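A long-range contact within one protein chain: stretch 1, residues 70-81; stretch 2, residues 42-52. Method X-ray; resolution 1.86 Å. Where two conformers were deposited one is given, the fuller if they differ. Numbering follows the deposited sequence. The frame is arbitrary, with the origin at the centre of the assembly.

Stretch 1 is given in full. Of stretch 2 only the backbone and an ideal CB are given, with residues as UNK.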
# COMPACT_ATOMS: atom_id res chain seq x y z
N VAL A 70 11.73 11.08 11.62
CA VAL A 70 10.98 10.00 12.25
C VAL A 70 10.58 8.93 11.18
O VAL A 70 10.68 7.70 11.42
CB VAL A 70 9.73 10.56 12.96
CG1 VAL A 70 8.75 9.46 13.31
CG2 VAL A 70 10.14 11.31 14.25
N VAL A 71 10.14 9.40 10.01
CA VAL A 71 9.81 8.48 8.90
C VAL A 71 11.06 7.73 8.44
O VAL A 71 11.06 6.50 8.24
CB VAL A 71 9.21 9.23 7.68
CG1 VAL A 71 8.87 8.19 6.53
CG2 VAL A 71 7.96 9.96 8.06
N ALA A 72 12.12 8.49 8.21
CA ALA A 72 13.40 7.89 7.85
C ALA A 72 13.82 6.79 8.86
O ALA A 72 14.26 5.70 8.47
CB ALA A 72 14.46 8.98 7.73
N GLU A 73 13.68 7.07 10.15
CA GLU A 73 14.05 6.09 11.18
C GLU A 73 13.19 4.83 11.13
O GLU A 73 13.71 3.71 11.34
CB GLU A 73 13.96 6.72 12.57
CG GLU A 73 14.20 5.73 13.75
CD GLU A 73 15.62 5.15 13.80
OE1 GLU A 73 16.58 5.82 13.36
OE2 GLU A 73 15.78 4.02 14.31
N ALA A 74 11.89 5.01 10.91
CA ALA A 74 10.97 3.88 10.80
C ALA A 74 11.34 3.04 9.55
O ALA A 74 11.23 1.81 9.58
CB ALA A 74 9.53 4.34 10.69
N ALA A 75 11.74 3.72 8.47
CA ALA A 75 12.29 3.03 7.29
C ALA A 75 13.50 2.14 7.69
O ALA A 75 13.51 0.94 7.42
CB ALA A 75 12.68 4.05 6.16
N ARG A 76 14.50 2.74 8.33
CA ARG A 76 15.69 2.02 8.75
C ARG A 76 15.37 0.86 9.68
O ARG A 76 15.97 -0.22 9.54
CB ARG A 76 16.70 2.97 9.36
CG ARG A 76 17.25 3.93 8.32
CD ARG A 76 18.43 4.67 8.88
NE ARG A 76 18.07 5.41 10.09
CZ ARG A 76 17.65 6.68 10.09
NH1 ARG A 76 17.52 7.35 8.95
NH2 ARG A 76 17.38 7.28 11.24
N GLN A 77 14.41 1.05 10.61
CA GLN A 77 14.01 -0.02 11.53
C GLN A 77 13.46 -1.24 10.81
O GLN A 77 13.58 -2.37 11.28
CB GLN A 77 12.99 0.52 12.53
CG GLN A 77 13.62 1.51 13.51
CD GLN A 77 14.56 0.83 14.48
OE1 GLN A 77 14.15 -0.02 15.26
NE2 GLN A 77 15.84 1.20 14.44
N ALA A 78 12.83 -1.00 9.66
CA ALA A 78 12.25 -2.08 8.88
C ALA A 78 13.21 -2.58 7.80
O ALA A 78 12.84 -3.46 7.00
CB ALA A 78 10.96 -1.62 8.27
N GLY A 79 14.42 -2.04 7.76
CA GLY A 79 15.38 -2.43 6.70
C GLY A 79 15.15 -1.83 5.32
O GLY A 79 15.75 -2.25 4.32
N VAL A 80 14.31 -0.79 5.24
CA VAL A 80 14.03 -0.14 3.96
C VAL A 80 15.07 0.93 3.76
O VAL A 80 15.32 1.75 4.68
CB VAL A 80 12.60 0.50 3.95
CG1 VAL A 80 12.34 1.36 2.69
CG2 VAL A 80 11.47 -0.59 4.14
N GLU A 81 15.65 0.96 2.56
CA GLU A 81 16.53 2.06 2.15
C GLU A 81 15.70 3.29 1.80
O GLU A 81 14.91 3.29 0.86
CB GLU A 81 17.41 1.64 0.97
CG GLU A 81 18.43 2.74 0.55
CD GLU A 81 19.16 2.44 -0.77
OE1 GLU A 81 18.83 1.43 -1.43
OE2 GLU A 81 20.06 3.24 -1.14
N UNK A 42 2.27 3.52 0.29
CA UNK A 42 3.55 3.05 -0.27
C UNK A 42 4.57 2.72 0.79
O UNK A 42 5.24 1.68 0.73
CB UNK A 42 4.13 4.10 -1.21
N UNK A 43 4.72 3.61 1.78
CA UNK A 43 5.69 3.36 2.84
C UNK A 43 5.38 2.08 3.64
O UNK A 43 6.29 1.27 3.94
CB UNK A 43 5.73 4.56 3.79
N UNK A 44 4.11 1.88 3.95
CA UNK A 44 3.70 0.70 4.74
C UNK A 44 3.96 -0.58 3.91
O UNK A 44 4.48 -1.59 4.42
CB UNK A 44 2.23 0.80 5.14
N UNK A 45 3.65 -0.51 2.61
CA UNK A 45 3.92 -1.68 1.75
C UNK A 45 5.43 -1.93 1.67
O UNK A 45 5.89 -3.08 1.64
CB UNK A 45 3.34 -1.47 0.35
N UNK A 46 6.24 -0.85 1.62
CA UNK A 46 7.70 -0.99 1.52
C UNK A 46 8.22 -1.72 2.74
O UNK A 46 9.02 -2.64 2.59
CB UNK A 46 8.38 0.37 1.38
N UNK A 47 7.81 -1.28 3.92
CA UNK A 47 8.19 -1.96 5.16
C UNK A 47 7.77 -3.40 5.09
O UNK A 47 8.55 -4.28 5.47
CB UNK A 47 7.57 -1.28 6.38
N UNK A 48 6.55 -3.66 4.63
CA UNK A 48 6.06 -5.05 4.61
C UNK A 48 6.90 -5.92 3.71
O UNK A 48 7.23 -7.05 4.07
CB UNK A 48 4.60 -5.10 4.15
N UNK A 49 7.21 -5.42 2.51
CA UNK A 49 8.04 -6.17 1.58
C UNK A 49 9.41 -6.45 2.14
O UNK A 49 9.95 -7.55 1.94
CB UNK A 49 8.17 -5.41 0.26
N UNK A 50 9.99 -5.49 2.83
CA UNK A 50 11.28 -5.72 3.53
C UNK A 50 11.20 -6.82 4.61
O UNK A 50 12.07 -7.73 4.70
CB UNK A 50 11.75 -4.42 4.18
N UNK A 51 10.12 -6.77 5.37
CA UNK A 51 9.83 -7.81 6.40
C UNK A 51 9.69 -9.20 5.82
O UNK A 51 9.96 -10.18 6.52
CB UNK A 51 8.54 -7.46 7.15
N UNK A 52 9.25 -9.26 4.56
CA UNK A 52 9.12 -10.51 3.82
C UNK A 52 10.38 -10.89 3.04
O UNK A 52 10.38 -11.86 2.28
CB UNK A 52 7.94 -10.41 2.86

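Stretch 2 is helical from position 42 through 51, and its axis runs at 22° to that of helix 70-77, with a closest approach of 10.1 Å.

Position 42 has helical angles (-60/-46), and no atom of stretch 1 lies within 5.5 Å of its ideal CB, so the contact leaves it unconstrained. It is Gly-42.

At position 43 CA-to-CB points toward stretch 1, yet the ideal CB also has nothing within 5.5 Å. The space ends at Val-71, Ala-74 and Ala-75, an apolar surface that suits a long aliphatic or aromatic side chain. Phe-43 (chi1 t) reaches it: Val-71 CG1 lies over one ring face, 4.0 Å from the centroid and 29° off the normal, a CH-pi contact, while Ala-74 CB sits at the edge, 3.9 Å from Phe-43 CZ.

Positions 44 and 45 are out of reach, and many residues would fit; they are Asn-44 and Ala-45.

Position 46 points toward stretch 1, with its ideal CB 4.3 Å from Val-80 CG2. A small apolar residue already makes contact there. Ala-46 does so, its CB 4.2 Å from Val-80 CG2.

At position 47 CA-to-CB runs sideways, and the ideal CB lies 3.9 Å from Ala-78 CB. An extended chain could pass along Ala-78 and Ala-74, where apolar methylenes or a polar end seeking a carbonyl would both serve. Arg-47 combines these: its CG is 3.6 Å from Ala-78 CB, and its NH1 donates to a water (3.0 Å) that in turn donates to Ala-74 O (2.6 Å). Arg-47 NH2 also bonds Asn-44 OD1 at 3.0 Å, which helps hold the guanidinium.

Position 48 points away and position 49 sideways, neither near stretch 1; they are Asn-48 and Leu-49.

Position 50 points toward stretch 1, its ideal CB only 3.2 Å from Ala-78 O. So tight an approach favours a small residue, and the carbonyl invites a donor: serine, threonine or cysteine are candidates, alanine a plainer one. Ser-50 (chi1 t) donates from OG to Ala-78 O at 2.6 Å. At Gly-79, phi of 77° in a Schellman motif favours glycine, and a CB there would lie 3.0 Å from Ser-50 OG.

Position 51 runs sideways with an empty ideal-CB neighbourhood; only a long chain could return to stretch 1. Arg-51 does, its NH2 4.3 Å from Ala-78 CB, and its NH1 makes a weak hydrogen bond to Asn-48 OD1 (3.0 Å).

Position 52 leaves the helix, out of reach; it is Leu-52.

Stretch 2 (42-52) GFNAARNLSRL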
# COMPACT_ATOMS: atom_id res chain seq x y z
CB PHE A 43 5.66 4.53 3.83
CG PHE A 43 6.71 4.46 4.89
CD1 PHE A 43 8.03 4.82 4.60
CD2 PHE A 43 6.39 4.09 6.19
CE1 PHE A 43 9.01 4.77 5.60
CE2 PHE A 43 7.38 4.06 7.18
CZ PHE A 43 8.66 4.40 6.88
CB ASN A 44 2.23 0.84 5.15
CG ASN A 44 2.02 1.85 6.28
OD1 ASN A 44 2.96 2.25 6.92
ND2 ASN A 44 0.80 2.31 6.47
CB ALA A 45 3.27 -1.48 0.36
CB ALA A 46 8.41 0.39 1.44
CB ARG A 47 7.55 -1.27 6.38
CG ARG A 47 8.21 0.11 6.66
CD ARG A 47 7.85 0.57 8.05
NE ARG A 47 6.41 0.86 8.23
CZ ARG A 47 5.89 1.46 9.29
NH1 ARG A 47 6.68 1.75 10.33
NH2 ARG A 47 4.56 1.69 9.36
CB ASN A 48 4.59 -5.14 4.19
CG ASN A 48 3.65 -4.50 5.21
OD1 ASN A 48 4.05 -4.23 6.34
ND2 ASN A 48 2.40 -4.26 4.82
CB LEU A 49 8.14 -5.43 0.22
CG LEU A 49 6.80 -5.48 -0.52
CD1 LEU A 49 6.68 -4.31 -1.55
CD2 LEU A 49 6.58 -6.88 -1.14
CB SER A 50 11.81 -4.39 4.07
OG SER A 50 13.10 -4.56 4.63
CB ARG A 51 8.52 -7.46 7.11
CG ARG A 51 8.73 -6.33 8.14
CD ARG A 51 7.40 -5.75 8.59
NE ARG A 51 7.66 -4.57 9.43
CZ ARG A 51 6.90 -3.50 9.46
NH1 ARG A 51 5.81 -3.46 8.70
NH2 ARG A 51 7.22 -2.48 10.27
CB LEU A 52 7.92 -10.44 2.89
CG LEU A 52 6.57 -10.22 3.58
CD1 LEU A 52 5.56 -10.15 2.49
CD2 LEU A 52 6.26 -11.38 4.60
O HOH W 1 9.38 0.76 11.12
O HOH W 2 14.83 -4.08 2.40
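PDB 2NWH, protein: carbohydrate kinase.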